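Side-chain contacts in DUF2442 domain-containing protein (Nitrosomonas europaea, PDB 2AUW), which is of unknown function but may bind DNA: residues Val34-Gly37 with Asp38-Arg41; Arg41-Pro44 with Asp45-Pro48. All coordinates share one frame; numbering follows the deposited sequence.

Contact 1 (Val34-Gly37 with Asp38-Arg41)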
# COMPACT_ATOMS: atom_id res chain seq x y z
N VAL B 34 -26.84 -13.16 1.93
CA VAL B 34 -26.20 -14.17 1.09
C VAL B 34 -26.71 -15.55 1.50
O VAL B 34 -26.81 -15.87 2.70
CB VAL B 34 -24.66 -14.11 1.25
CG1 VAL B 34 -24.25 -14.37 2.69
CG2 VAL B 34 -23.94 -15.09 0.24
N ASP B 35 -27.00 -16.38 0.50
CA ASP B 35 -27.41 -17.76 0.76
C ASP B 35 -26.17 -18.64 0.76
O ASP B 35 -25.32 -18.54 -0.14
CB ASP B 35 -28.38 -18.22 -0.33
CG ASP B 35 -29.17 -19.45 0.06
OD1 ASP B 35 -28.58 -20.53 0.21
OD2 ASP B 35 -30.38 -19.33 0.23
N VAL B 36 -26.06 -19.49 1.78
CA VAL B 36 -24.95 -20.44 1.86
C VAL B 36 -25.43 -21.90 1.82
O VAL B 36 -24.65 -22.79 2.07
CB VAL B 36 -24.02 -20.23 3.09
CG1 VAL B 36 -23.25 -18.92 2.97
CG2 VAL B 36 -24.84 -20.27 4.42
N GLY B 37 -26.71 -22.11 1.55
CA GLY B 37 -27.33 -23.45 1.57
C GLY B 37 -26.70 -24.41 0.56
O GLY B 37 -26.41 -25.56 0.88
N ASP B 38 -26.50 -23.91 -0.65
CA ASP B 38 -25.90 -24.68 -1.75
C ASP B 38 -24.47 -25.16 -1.41
O ASP B 38 -24.14 -26.34 -1.59
CB ASP B 38 -25.90 -23.85 -3.05
CG ASP B 38 -27.30 -23.74 -3.69
OD1 ASP B 38 -28.21 -24.51 -3.35
OD2 ASP B 38 -27.47 -22.87 -4.60
N ILE B 39 -23.62 -24.26 -0.90
CA ILE B 39 -22.26 -24.64 -0.53
C ILE B 39 -22.22 -25.61 0.65
O ILE B 39 -21.46 -26.59 0.61
CB ILE B 39 -21.27 -23.41 -0.33
CG1 ILE B 39 -19.86 -23.90 0.01
CG2 ILE B 39 -21.72 -22.56 0.81
CD1 ILE B 39 -19.14 -24.70 -1.07
N LEU B 40 -23.01 -25.35 1.69
CA LEU B 40 -23.10 -26.28 2.84
C LEU B 40 -23.46 -27.72 2.37
O LEU B 40 -22.84 -28.69 2.81
CB LEU B 40 -24.14 -25.79 3.84
CG LEU B 40 -23.81 -24.51 4.63
CD1 LEU B 40 -25.09 -24.06 5.35
CD2 LEU B 40 -22.65 -24.71 5.63
N ARG B 41 -24.43 -27.83 1.47
CA ARG B 41 -24.88 -29.13 0.94
C ARG B 41 -23.80 -29.87 0.14
O ARG B 41 -23.85 -31.10 -0.03
CB ARG B 41 -26.09 -28.92 0.03
CG ARG B 41 -27.35 -28.61 0.78
CD ARG B 41 -28.55 -28.63 -0.14
NE ARG B 41 -28.74 -27.37 -0.86
CZ ARG B 41 -29.35 -26.30 -0.33
NH1 ARG B 41 -29.80 -26.34 0.91
NH2 ARG B 41 -29.50 -25.20 -1.06
O HOH W 1 -24.18 -21.47 -1.55
O HOH W 2 -26.46 -21.15 -1.76
O HOH W 3 -29.96 -22.50 -0.39

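Contact 2 (Arg41-Pro44 with Asp45-Pro48)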
# COMPACT_ATOMS: atom_id res chain seq x y z
N ARG B 41 -24.43 -27.83 1.47
CA ARG B 41 -24.88 -29.13 0.94
C ARG B 41 -23.80 -29.87 0.14
O ARG B 41 -23.85 -31.10 -0.03
CB ARG B 41 -26.09 -28.92 0.03
CG ARG B 41 -27.35 -28.61 0.78
CD ARG B 41 -28.55 -28.63 -0.14
NE ARG B 41 -28.74 -27.37 -0.86
CZ ARG B 41 -29.35 -26.30 -0.33
NH1 ARG B 41 -29.80 -26.34 0.91
NH2 ARG B 41 -29.50 -25.20 -1.06
N LYS B 42 -22.84 -29.12 -0.40
CA LYS B 42 -21.84 -29.71 -1.27
C LYS B 42 -20.56 -30.14 -0.56
O LYS B 42 -19.64 -30.69 -1.18
CB LYS B 42 -21.52 -28.78 -2.43
CG LYS B 42 -22.63 -28.78 -3.46
CD LYS B 42 -22.14 -28.15 -4.72
CE LYS B 42 -23.29 -27.86 -5.66
NZ LYS B 42 -24.53 -28.61 -5.31
N ILE B 43 -20.48 -29.86 0.74
CA ILE B 43 -19.29 -30.25 1.51
C ILE B 43 -19.72 -31.19 2.63
O ILE B 43 -20.29 -30.74 3.62
CB ILE B 43 -18.52 -29.03 2.08
CG1 ILE B 43 -18.09 -28.08 0.96
CG2 ILE B 43 -17.28 -29.49 2.85
CD1 ILE B 43 -17.53 -26.77 1.47
N PRO B 44 -19.50 -32.51 2.46
CA PRO B 44 -20.02 -33.46 3.48
C PRO B 44 -19.70 -33.11 4.96
O PRO B 44 -20.54 -33.30 5.85
CB PRO B 44 -19.40 -34.80 3.07
CG PRO B 44 -19.29 -34.69 1.54
CD PRO B 44 -18.86 -33.22 1.33
N ASP B 45 -18.50 -32.61 5.20
CA ASP B 45 -18.08 -32.17 6.53
C ASP B 45 -18.97 -31.06 7.13
O ASP B 45 -19.03 -30.91 8.35
CB ASP B 45 -16.64 -31.67 6.46
CG ASP B 45 -15.62 -32.79 6.50
OD1 ASP B 45 -15.98 -33.99 6.42
OD2 ASP B 45 -14.42 -32.46 6.62
N LEU B 46 -19.67 -30.31 6.27
CA LEU B 46 -20.53 -29.22 6.76
C LEU B 46 -21.99 -29.59 7.04
O LEU B 46 -22.79 -28.71 7.40
CB LEU B 46 -20.45 -28.00 5.82
CG LEU B 46 -19.03 -27.41 5.71
CD1 LEU B 46 -19.00 -26.16 4.84
CD2 LEU B 46 -18.44 -27.13 7.08
N ALA B 47 -22.33 -30.88 6.89
CA ALA B 47 -23.70 -31.35 7.05
C ALA B 47 -24.37 -30.99 8.38
O ALA B 47 -25.54 -30.63 8.40
CB ALA B 47 -23.79 -32.86 6.78
N PRO B 48 -23.64 -31.07 9.51
CA PRO B 48 -24.26 -30.66 10.79
C PRO B 48 -24.79 -29.24 10.82
O PRO B 48 -25.73 -28.95 11.57
CB PRO B 48 -23.11 -30.82 11.79
CG PRO B 48 -22.24 -31.86 11.21
CD PRO B 48 -22.26 -31.57 9.71

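Contact 1 (Val34-Gly37 with Asp38-Arg41)
Val-36 and Gly-37 open helix 37-42 and accept the first bonds of its backbone: Leu-40 N gives its hydrogen to Val-36 O at 3.1 Å, almost straight at 170°, and Arg-41 N binds Gly-37 O. The amides of the first turn, which have no preceding carbonyl in the helix, are met otherwise. Asp-35 folds its carboxylate forward into an Asx turn, OD1 accepting from Gly-37 N at 2.8 Å, nearly in line with its own C-O bond. Water 2 accepts from Asp-38 N and donates to Asp-35 OD1 at 3.0 Å, while water 1 accepts from Ile-39 N and gives a weak bond to Asp-35 O. Water 3 ties the same OD1 to Arg-41 NH2, so this one oxygen gathers an amide and two waters. Arg-41 bends at its third torsion (-84°), which lays the guanidinium over Gly-37, whose carbonyl oxygen sits 3.2 Å above the middle of one face. From there NH2 reaches Asp-38 OD1 at 2.7 Å in a salt bridge, in its own plane but on the anti side of OD1, 34° out of the carboxylate plane. On the apolar side, the Val-36 and Leu-40 side chains cross at an angle, CG2 of Val-36 touching CD1 of Leu-40 at 3.9 Å, and Ile-39 CG2 lies against Val-36 CB. The turn carries the chain from edge strand 31-35 of the three-stranded antiparallel sheet into the helix; Val-36 packs on Leu-22 of strand 21-26, Leu-40 on Ile-49, Leu-50 and Phe-74, and Val-34 on helix 76-86, whose Gln-86 NE2 also bonds Asp-35 O.

Contact 2 (Arg41-Pro44 with Asp45-Pro48)
Ile-43 and Pro-44 each offer a carbonyl to the amide three residues on, Leu-46 N binding Ile-43 O at 2.8 Å and Ala-47 N binding Pro-44 O at 3.2 Å, both donors standing well above the carbonyl planes. The side chains of Ile-43 and Leu-46 lie side by side and point the same way, their ends meeting where Ile-43 CD1 touches Leu-46 CD1 at 3.7 Å. Leu-46 CG also leans on the other branch of Ile-43, CG2, at 3.9 Å. In Ile-43 the longer branch stands anti to the carbonyl carbon (chi1 -58°), which places CG2 anti to the backbone N and turns both branches to the leucine. These successive i to i+3 bonds define a short 3-10 turn, in which a step of three residues brings a side chain back to nearly the same face, as from Ile-43 to Leu-46; it follows the weakly bonded end of helix 37-42 and leads towards helix 52-55. Pro-44, with no amide hydrogen to give, stands at the start of the turn. Farther along, the methyl of Ala-47 comes within 3.4 Å of Pro-44 O, the acceptor of its own amide. On the side of the neighbouring loop, Leu-46 touches Glu-73 and Phe-74 of the same chain.

The two contacts follow one another along the chain, sharing Arg-41 and bracketing helix 37-42: contact 1 forms its start, contact 2 the turn after its end. Their centres lie about 10 Å apart, and they touch where Leu-40 O meets Leu-46 CB at 3.9 Å. Contact 1 is partly buried and rich in polar chemistry, with a carboxylate, waters and a salt bridge around the helix start. Contact 2 lies at the surface, farther from the centre of the chain, and relies on backbone bonds and one aliphatic pair. Phe-74 receives Ile-39 and Leu-40 from the first and Leu-46 from the second.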